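Local structure of chromosome-partitioning ATPase Soj (Thermus thermophilus, 1WCV) at residues A[64-74]-A[102-112]; A[205-213]-A[224-232]. The protein hydrolyses ATP and binds double-stranded DNA cooperatively in an ATP-dependent way, forming nucleoprotein filaments, and probably acts in chromosome partitioning. All coordinates share one frame; numbering follows the deposited sequence.

Interaction 1 of 2, residues A[64-74]-A[102-112]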
loop_
_atom_site.group_PDB
_atom_site.type_symbol
_atom_site.label_atom_id
_atom_site.label_comp_id
_atom_site.label_asym_id
_atom_site.label_seq_id
_atom_site.Cartn_x
_atom_site.Cartn_y
_atom_site.Cartn_z
ATOM N N LEU A 64 33.019 0.609 17.724
ATOM C CA LEU A 64 32.023 -0.054 18.553
ATOM C C LEU A 64 32.471 -1.499 18.727
ATOM O O LEU A 64 32.426 -2.052 19.824
ATOM C CB LEU A 64 30.652 -0.027 17.877
ATOM C CG LEU A 64 29.526 -0.667 18.689
ATOM C CD1 LEU A 64 29.191 0.225 19.879
ATOM C CD2 LEU A 64 28.305 -0.862 17.806
ATOM N N LEU A 65 32.895 -2.105 17.623
ATOM C CA LEU A 65 33.374 -3.480 17.637
ATOM C C LEU A 65 34.759 -3.457 18.263
ATOM O O LEU A 65 35.250 -4.468 18.761
ATOM C CB LEU A 65 33.467 -4.024 16.211
ATOM C CG LEU A 65 32.178 -3.996 15.387
ATOM C CD1 LEU A 65 32.492 -4.294 13.930
ATOM C CD2 LEU A 65 31.189 -4.997 15.955
ATOM N N GLN A 66 35.375 -2.278 18.230
ATOM C CA GLN A 66 36.709 -2.061 18.771
ATOM C C GLN A 66 36.658 -1.684 20.256
ATOM O O GLN A 66 37.636 -1.190 20.817
ATOM C CB GLN A 66 37.411 -0.976 17.941
ATOM C CG GLN A 66 38.796 -0.567 18.410
ATOM C CD GLN A 66 39.634 0.042 17.298
ATOM O OE1 GLN A 66 39.203 0.971 16.609
ATOM N NE2 GLN A 66 40.843 -0.483 17.116
ATOM N N GLY A 67 35.509 -1.917 20.888
ATOM C CA GLY A 67 35.367 -1.628 22.306
ATOM C C GLY A 67 34.740 -0.316 22.755
ATOM O O GLY A 67 33.995 -0.296 23.735
ATOM N N GLU A 68 35.034 0.778 22.056
ATOM C CA GLU A 68 34.503 2.091 22.425
ATOM C C GLU A 68 32.973 2.153 22.522
ATOM O O GLU A 68 32.262 1.755 21.597
ATOM C CB GLU A 68 35.011 3.146 21.440
ATOM C CG GLU A 68 36.528 3.137 21.290
ATOM C CD GLU A 68 37.054 4.321 20.503
ATOM O OE1 GLU A 68 36.555 4.562 19.386
ATOM O OE2 GLU A 68 37.972 5.009 20.999
ATOM N N PRO A 69 32.453 2.663 23.657
ATOM C CA PRO A 69 31.025 2.817 23.976
ATOM C C PRO A 69 30.155 3.493 22.911
ATOM O O PRO A 69 30.572 4.446 22.256
ATOM C CB PRO A 69 31.052 3.608 25.282
ATOM C CG PRO A 69 32.297 3.098 25.938
ATOM C CD PRO A 69 33.282 3.113 24.792
ATOM N N LEU A 70 28.931 2.991 22.770
ATOM C CA LEU A 70 27.971 3.503 21.793
ATOM C C LEU A 70 27.565 4.951 22.019
ATOM O O LEU A 70 27.614 5.764 21.100
ATOM C CB LEU A 70 26.708 2.637 21.798
ATOM C CG LEU A 70 25.561 3.071 20.874
ATOM C CD1 LEU A 70 26.024 3.018 19.425
ATOM C CD2 LEU A 70 24.358 2.161 21.087
ATOM N N GLU A 71 27.153 5.261 23.244
ATOM C CA GLU A 71 26.702 6.605 23.588
ATOM C C GLU A 71 27.614 7.728 23.116
ATOM O O GLU A 71 27.149 8.838 22.856
ATOM C CB GLU A 71 26.497 6.722 25.100
ATOM C CG GLU A 71 25.450 5.772 25.658
ATOM C CD GLU A 71 25.044 6.121 27.078
ATOM O OE1 GLU A 71 24.443 7.199 27.275
ATOM O OE2 GLU A 71 25.325 5.321 27.997
ATOM N N GLY A 72 28.907 7.445 23.003
ATOM C CA GLY A 72 29.845 8.463 22.570
ATOM C C GLY A 72 30.176 8.395 21.093
ATOM O O GLY A 72 31.018 9.150 20.607
ATOM N N LEU A 73 29.507 7.497 20.375
ATOM C CA LEU A 73 29.741 7.330 18.944
ATOM C C LEU A 73 28.558 7.765 18.076
ATOM O O LEU A 73 28.734 8.118 16.910
ATOM C CB LEU A 73 30.080 5.867 18.643
ATOM C CG LEU A 73 31.419 5.352 19.179
ATOM C CD1 LEU A 73 31.492 3.839 19.032
ATOM C CD2 LEU A 73 32.554 6.024 18.422
ATOM N N VAL A 74 27.358 7.740 18.645
ATOM C CA VAL A 74 26.158 8.121 17.907
ATOM C C VAL A 74 26.068 9.614 17.605
ATOM O O VAL A 74 26.462 10.451 18.419
ATOM C CB VAL A 74 24.879 7.702 18.668
ATOM C CG1 VAL A 74 24.855 6.195 18.846
ATOM C CG2 VAL A 74 24.820 8.401 20.021
ATOM N N ALA A 102 29.657 -11.055 16.058
ATOM C CA ALA A 102 30.393 -9.927 16.611
ATOM C C ALA A 102 29.470 -8.744 16.885
ATOM O O ALA A 102 29.229 -8.380 18.039
ATOM C CB ALA A 102 31.494 -9.513 15.657
ATOM N N LEU A 103 28.964 -8.147 15.812
ATOM C CA LEU A 103 28.070 -7.003 15.914
ATOM C C LEU A 103 27.008 -7.218 16.982
ATOM O O LEU A 103 26.812 -6.372 17.849
ATOM C CB LEU A 103 27.393 -6.740 14.565
ATOM C CG LEU A 103 26.398 -5.574 14.502
ATOM C CD1 LEU A 103 27.078 -4.287 14.935
ATOM C CD2 LEU A 103 25.864 -5.438 13.085
ATOM N N ARG A 104 26.335 -8.359 16.922
ATOM C CA ARG A 104 25.282 -8.673 17.878
ATOM C C ARG A 104 25.696 -8.477 19.334
ATOM O O ARG A 104 24.986 -7.832 20.105
ATOM C CB ARG A 104 24.807 -10.114 17.681
ATOM C CG ARG A 104 23.652 -10.504 18.584
ATOM C CD ARG A 104 23.083 -11.851 18.187
ATOM N NE ARG A 104 23.988 -12.951 18.501
ATOM C CZ ARG A 104 23.879 -14.175 17.995
ATOM N NH1 ARG A 104 24.744 -15.117 18.343
ATOM N NH2 ARG A 104 22.914 -14.455 17.126
ATOM N N GLU A 105 26.845 -9.028 19.707
ATOM C CA GLU A 105 27.320 -8.919 21.082
ATOM C C GLU A 105 27.831 -7.524 21.423
ATOM O O GLU A 105 27.951 -7.171 22.596
ATOM C CB GLU A 105 28.426 -9.949 21.337
ATOM C CG GLU A 105 28.090 -11.354 20.854
ATOM C CD GLU A 105 26.820 -11.916 21.478
ATOM O OE1 GLU A 105 26.408 -13.027 21.076
ATOM O OE2 GLU A 105 26.238 -11.256 22.369
ATOM N N ALA A 106 28.127 -6.730 20.400
ATOM C CA ALA A 106 28.632 -5.380 20.613
ATOM C C ALA A 106 27.541 -4.319 20.488
ATOM O O ALA A 106 27.798 -3.135 20.701
ATOM C CB ALA A 106 29.759 -5.086 19.632
ATOM N N LEU A 107 26.329 -4.741 20.146
ATOM C CA LEU A 107 25.212 -3.812 20.000
ATOM C C LEU A 107 24.434 -3.626 21.296
ATOM O O LEU A 107 23.360 -4.200 21.473
ATOM C CB LEU A 107 24.251 -4.293 18.908
ATOM C CG LEU A 107 24.682 -4.131 17.450
ATOM C CD1 LEU A 107 23.696 -4.855 16.550
ATOM C CD2 LEU A 107 24.754 -2.653 17.093
ATOM N N ARG A 108 24.978 -2.828 22.206
ATOM C CA ARG A 108 24.301 -2.562 23.466
ATOM C C ARG A 108 23.379 -1.364 23.243
ATOM O O ARG A 108 23.613 -0.272 23.752
ATOM C CB ARG A 108 25.327 -2.271 24.565
ATOM C CG ARG A 108 26.231 -3.458 24.874
ATOM C CD ARG A 108 27.210 -3.148 25.995
ATOM N NE ARG A 108 28.145 -2.084 25.638
ATOM C CZ ARG A 108 29.069 -1.596 26.460
ATOM N NH1 ARG A 108 29.881 -0.626 26.051
ATOM N NH2 ARG A 108 29.184 -2.076 27.691
ATOM N N ASP A 109 22.329 -1.603 22.463
ATOM C CA ASP A 109 21.347 -0.586 22.103
ATOM C C ASP A 109 20.022 -0.751 22.840
ATOM O O ASP A 109 18.976 -0.344 22.338
ATOM C CB ASP A 109 21.080 -0.658 20.602
ATOM C CG ASP A 109 20.743 -2.068 20.142
ATOM O OD1 ASP A 109 20.131 -2.821 20.927
ATOM O OD2 ASP A 109 21.081 -2.424 18.996
ATOM N N GLU A 110 20.063 -1.350 24.025
ATOM C CA GLU A 110 18.847 -1.564 24.797
ATOM C C GLU A 110 18.058 -0.283 25.059
ATOM O O GLU A 110 16.896 -0.339 25.455
ATOM C CB GLU A 110 19.170 -2.263 26.124
ATOM C CG GLU A 110 20.407 -1.749 26.848
ATOM C CD GLU A 110 21.703 -2.205 26.198
ATOM O OE1 GLU A 110 21.856 -3.422 25.950
ATOM O OE2 GLU A 110 22.575 -1.348 25.945
ATOM N N GLY A 111 18.680 0.867 24.822
ATOM C CA GLY A 111 17.993 2.127 25.046
ATOM C C GLY A 111 17.111 2.587 23.894
ATOM O O GLY A 111 16.432 3.609 23.993
ATOM N N TYR A 112 17.114 1.836 22.797
ATOM C CA TYR A 112 16.311 2.197 21.634
ATOM C C TYR A 112 15.104 1.286 21.437
ATOM O O TYR A 112 15.095 0.138 21.879
ATOM C CB TYR A 112 17.180 2.165 20.372
ATOM C CG TYR A 112 18.297 3.183 20.366
ATOM C CD1 TYR A 112 18.043 4.521 20.075
ATOM C CD2 TYR A 112 19.608 2.814 20.681
ATOM C CE1 TYR A 112 19.061 5.468 20.097
ATOM C CE2 TYR A 112 20.636 3.754 20.707
ATOM C CZ TYR A 112 20.355 5.079 20.415
ATOM O OH TYR A 112 21.360 6.017 20.443
#
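Apolar contacts between Leu-64, Leu-65 and Leu-70 on one side and Leu-103, Ala-106, Leu-107 and Tyr-112 on the other carry most of this interface, which has no hydrogen bond across it. Two helix ends meet here: 61-65 finishes beside the last turn of 102-106, with the CA atoms of Leu-65 and Ala-106 5.9 Å apart. Leu-65 reaches over with one methyl, its CD2 lying 3.9 Å from Ala-106 CB and 3.7 Å from Leu-103 CA. Leu-64 and Leu-107 cross at about a right angle and touch through their CD2 methyls at 4.0 Å. Beyond the helices, Leu-70 CD2 comes to the edge of the Tyr-112 ring, near its plane, 4.1 Å from CE2.

Other contacts set carbon against polar atoms. With its CG anti to the backbone N (chi1 -178°), Leu-64 directs its branch point and both methyls at the carbonyl of Ala-106, with CG 3.6 Å from Ala-106 O. Leu-70 CD2 likewise rests 3.7 Å from Arg-108 O. The Arg-108 chain bends at chi3 (-64°), and the edge of its guanidinium approaches Pro-69, NH1 standing 4.2 Å from Pro-69 CA. Val-74 CG1 meets the Tyr-112 hydroxyl, which is hydrogen-bonded to His-81.

Within the P-loop NTPase domain the contact joins two connections beside the sheet, away from the nucleotide site. Leu-64 and Leu-70 also pack on Leu-83 of strand 80-83, Leu-65 on helix 89-96, and Leu-107 on helix 125-133, while Leu-39 of strand 38-42 lies against Leu-70, Val-74 and Tyr-112.

Interaction 2 of 2, residues A[205-213]-A[224-232]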
loop_
_atom_site.group_PDB
_atom_site.type_symbol
_atom_site.label_atom_id
_atom_site.label_comp_id
_atom_site.label_asym_id
_atom_site.label_seq_id
_atom_site.Cartn_x
_atom_site.Cartn_y
_atom_site.Cartn_z
ATOM N N VAL A 205 4.703 0.948 -2.025
ATOM C CA VAL A 205 5.760 0.891 -3.014
ATOM C C VAL A 205 6.369 2.278 -3.089
ATOM O O VAL A 205 5.632 3.266 -3.075
ATOM C CB VAL A 205 5.163 0.495 -4.386
ATOM C CG1 VAL A 205 6.190 0.685 -5.508
ATOM C CG2 VAL A 205 4.711 -0.949 -4.342
ATOM N N ILE A 206 7.701 2.361 -3.154
ATOM C CA ILE A 206 8.377 3.656 -3.239
ATOM C C ILE A 206 8.569 4.020 -4.713
ATOM O O ILE A 206 9.204 3.289 -5.475
ATOM C CB ILE A 206 9.761 3.633 -2.536
ATOM C CG1 ILE A 206 9.641 2.969 -1.156
ATOM C CG2 ILE A 206 10.273 5.067 -2.369
ATOM C CD1 ILE A 206 8.650 3.653 -0.220
ATOM N N PRO A 207 8.030 5.169 -5.132
ATOM C CA PRO A 207 8.151 5.594 -6.527
ATOM C C PRO A 207 9.488 6.219 -6.881
ATOM O O PRO A 207 10.179 6.773 -6.028
ATOM C CB PRO A 207 7.039 6.618 -6.656
ATOM C CG PRO A 207 7.177 7.354 -5.348
ATOM C CD PRO A 207 7.345 6.205 -4.332
ATOM N N ARG A 208 9.842 6.132 -8.155
ATOM C CA ARG A 208 11.061 6.775 -8.612
ATOM C C ARG A 208 10.611 8.235 -8.606
ATOM O O ARG A 208 9.526 8.546 -9.093
ATOM C CB ARG A 208 11.395 6.329 -10.033
ATOM C CG ARG A 208 12.820 6.631 -10.461
ATOM C CD ARG A 208 13.101 6.108 -11.861
ATOM N NE ARG A 208 14.534 6.072 -12.143
ATOM C CZ ARG A 208 15.391 5.261 -11.529
ATOM N NH1 ARG A 208 14.959 4.417 -10.603
ATOM N NH2 ARG A 208 16.682 5.296 -11.835
ATOM N N ASN A 209 11.416 9.119 -8.030
ATOM C CA ASN A 209 11.061 10.533 -7.969
ATOM C C ASN A 209 12.325 11.362 -7.830
ATOM O O ASN A 209 13.219 11.018 -7.058
ATOM C CB ASN A 209 10.120 10.803 -6.784
ATOM C CG ASN A 209 9.776 12.278 -6.629
ATOM O OD1 ASN A 209 10.468 13.024 -5.928
ATOM N ND2 ASN A 209 8.712 12.709 -7.296
ATOM N N VAL A 210 12.377 12.455 -8.586
ATOM C CA VAL A 210 13.523 13.362 -8.599
ATOM C C VAL A 210 13.974 13.873 -7.228
ATOM O O VAL A 210 15.168 13.881 -6.928
ATOM C CB VAL A 210 13.230 14.588 -9.503
ATOM C CG1 VAL A 210 11.975 15.306 -9.019
ATOM C CG2 VAL A 210 14.422 15.536 -9.507
ATOM N N ARG A 211 13.029 14.309 -6.402
ATOM C CA ARG A 211 13.368 14.828 -5.080
ATOM C C ARG A 211 13.957 13.759 -4.176
ATOM O O ARG A 211 14.812 14.045 -3.343
ATOM C CB ARG A 211 12.131 15.446 -4.424
ATOM C CG ARG A 211 11.762 16.805 -4.995
ATOM C CD ARG A 211 10.261 17.007 -5.010
ATOM N NE ARG A 211 9.629 16.250 -6.087
ATOM C CZ ARG A 211 8.321 16.217 -6.316
ATOM N NH1 ARG A 211 7.490 16.897 -5.537
ATOM N NH2 ARG A 211 7.845 15.517 -7.336
ATOM N N LEU A 212 13.489 12.525 -4.341
ATOM C CA LEU A 212 13.977 11.416 -3.538
ATOM C C LEU A 212 15.390 11.062 -3.989
ATOM O O LEU A 212 16.270 10.793 -3.170
ATOM C CB LEU A 212 13.058 10.204 -3.716
ATOM C CG LEU A 212 13.251 9.029 -2.760
ATOM C CD1 LEU A 212 12.907 9.455 -1.340
ATOM C CD2 LEU A 212 12.360 7.872 -3.198
ATOM N N ALA A 213 15.596 11.066 -5.301
ATOM C CA ALA A 213 16.898 10.741 -5.873
ATOM C C ALA A 213 17.960 11.745 -5.438
ATOM O O ALA A 213 19.107 11.371 -5.204
ATOM C CB ALA A 213 16.803 10.706 -7.400
ATOM N N GLN A 224 13.114 16.083 5.383
ATOM C CA GLN A 224 13.752 17.396 5.509
ATOM C C GLN A 224 13.798 18.107 4.167
ATOM O O GLN A 224 13.541 19.306 4.081
ATOM C CB GLN A 224 15.194 17.269 6.019
ATOM C CG GLN A 224 15.352 16.775 7.442
ATOM C CD GLN A 224 16.806 16.517 7.797
ATOM O OE1 GLN A 224 17.479 15.701 7.163
ATOM N NE2 GLN A 224 17.297 17.214 8.816
ATOM N N HIS A 225 14.121 17.357 3.120
ATOM C CA HIS A 225 14.259 17.912 1.775
ATOM C C HIS A 225 12.985 18.275 1.010
ATOM O O HIS A 225 12.906 19.331 0.382
ATOM C CB HIS A 225 15.088 16.944 0.926
ATOM C CG HIS A 225 15.447 17.478 -0.424
ATOM N ND1 HIS A 225 16.235 18.596 -0.594
ATOM C CD2 HIS A 225 15.130 17.047 -1.668
ATOM C CE1 HIS A 225 16.387 18.830 -1.885
ATOM N NE2 HIS A 225 15.727 17.905 -2.559
ATOM N N ALA A 226 11.993 17.391 1.040
ATOM C CA ALA A 226 10.746 17.627 0.319
ATOM C C ALA A 226 9.662 16.791 0.982
ATOM O O ALA A 226 9.239 15.776 0.440
ATOM C CB ALA A 226 10.910 17.218 -1.145
ATOM N N PRO A 227 9.195 17.222 2.163
ATOM C CA PRO A 227 8.163 16.538 2.953
ATOM C C PRO A 227 6.817 16.246 2.293
ATOM O O PRO A 227 6.062 15.399 2.780
ATOM C CB PRO A 227 8.035 17.428 4.191
ATOM C CG PRO A 227 8.356 18.780 3.663
ATOM C CD PRO A 227 9.561 18.505 2.795
ATOM N N THR A 228 6.500 16.926 1.199
ATOM C CA THR A 228 5.234 16.646 0.535
ATOM C C THR A 228 5.419 16.015 -0.839
ATOM O O THR A 228 4.469 15.918 -1.605
ATOM C CB THR A 228 4.332 17.900 0.411
ATOM O OG1 THR A 228 5.005 18.910 -0.349
ATOM C CG2 THR A 228 3.972 18.436 1.798
ATOM N N SER A 229 6.637 15.564 -1.142
ATOM C CA SER A 229 6.901 14.905 -2.422
ATOM C C SER A 229 6.372 13.474 -2.305
ATOM O O SER A 229 6.233 12.949 -1.201
ATOM C CB SER A 229 8.402 14.881 -2.713
ATOM O OG SER A 229 9.092 14.147 -1.726
ATOM N N PRO A 230 6.083 12.821 -3.440
ATOM C CA PRO A 230 5.559 11.447 -3.449
ATOM C C PRO A 230 6.345 10.449 -2.596
ATOM O O PRO A 230 5.756 9.633 -1.889
ATOM C CB PRO A 230 5.575 11.091 -4.929
ATOM C CG PRO A 230 5.277 12.421 -5.581
ATOM C CD PRO A 230 6.190 13.346 -4.811
ATOM N N GLY A 231 7.669 10.520 -2.666
ATOM C CA GLY A 231 8.507 9.622 -1.891
ATOM C C GLY A 231 8.349 9.831 -0.396
ATOM O O GLY A 231 8.433 8.888 0.385
ATOM N N ALA A 232 8.129 11.073 0.015
ATOM C CA ALA A 232 7.939 11.362 1.429
ATOM C C ALA A 232 6.640 10.710 1.902
ATOM O O ALA A 232 6.606 10.068 2.954
ATOM C CB ALA A 232 7.898 12.880 1.659
HETATM O O HOH W 1 9.886 12.083 -3.375
#
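Two helix starts lie side by side in this contact, each preceded by an N-cap residue: Asn-209 before helix 210-218 and Ser-229 before helix 230-246. The backbones are nearest where Leu-212 CA and Gly-231 CA stand 6.0 Å apart, with Arg-211 opposite Ala-226 nearby. A type I turn from Ala-226 to Ser-229 links helix 222-225 to helix 230-246. Ala-226 O accepts from both Ser-229 N and Ser-229 OG, the hydroxyl lying in the carbonyl plane.

Pro-207 and Asn-209 belong to the ATP- and ADP-binding site, so the contact sets part of the nucleotide pocket against the C-terminal helix. Asn-209, its CG anti to the backbone N (chi1 177°), turns OD1 back to the helix start, where it takes weak capping bonds from Arg-211 N and Leu-212 N. Its ND2 lies 3.6 Å from Pro-230 CD. The side chains of Pro-207 and Pro-230 cross at about a right angle, with Pro-207 CG 4.1 Å from Pro-230 CB.

Arg-211, bent at chi2 and chi3, lays its aliphatic part along Ala-226, with its CB 3.9 Å from Ala-226 CB. One face of its guanidinium then rests over Ser-229 CB and Pro-230 CD. His-225 brings CD2 3.5 Å from Arg-211 O, while its NE2 is hydrogen-bonded to Glu-214. Leu-212 CD2 comes to 4.4 Å from Gly-231 CA, and its side chain also touches Thr-22 of helix 18-33, another nucleotide-binding residue.

A water bridges the two caps: it accepts from Gly-231 N at 2.8 Å and donates to Ser-229 OG and, more weakly, to Asn-209 OD1.

From the N terminus, the chain passes through the P-loop and helix 18-33 before reaching interaction 1. There, 64-74 pairs with 102-112, closing a loop of 27 residues that contains strands 75-77 and 80-83 and helix 89-96. This ties the connections beside the strand 75-77 end of the sheet together, just before strand 114-118. The chain then completes the sheet, ending at strand 170-177, before interaction 2 closes a shorter loop of 10 residues, mostly helical, between the nucleotide-binding segment 205-213 and the start of the C-terminal helix. The two loops follow in series, neither nested nor crossed. The centres of interactions 1 and 2 lie about 32 Å apart, on opposite sides of the chain's centre.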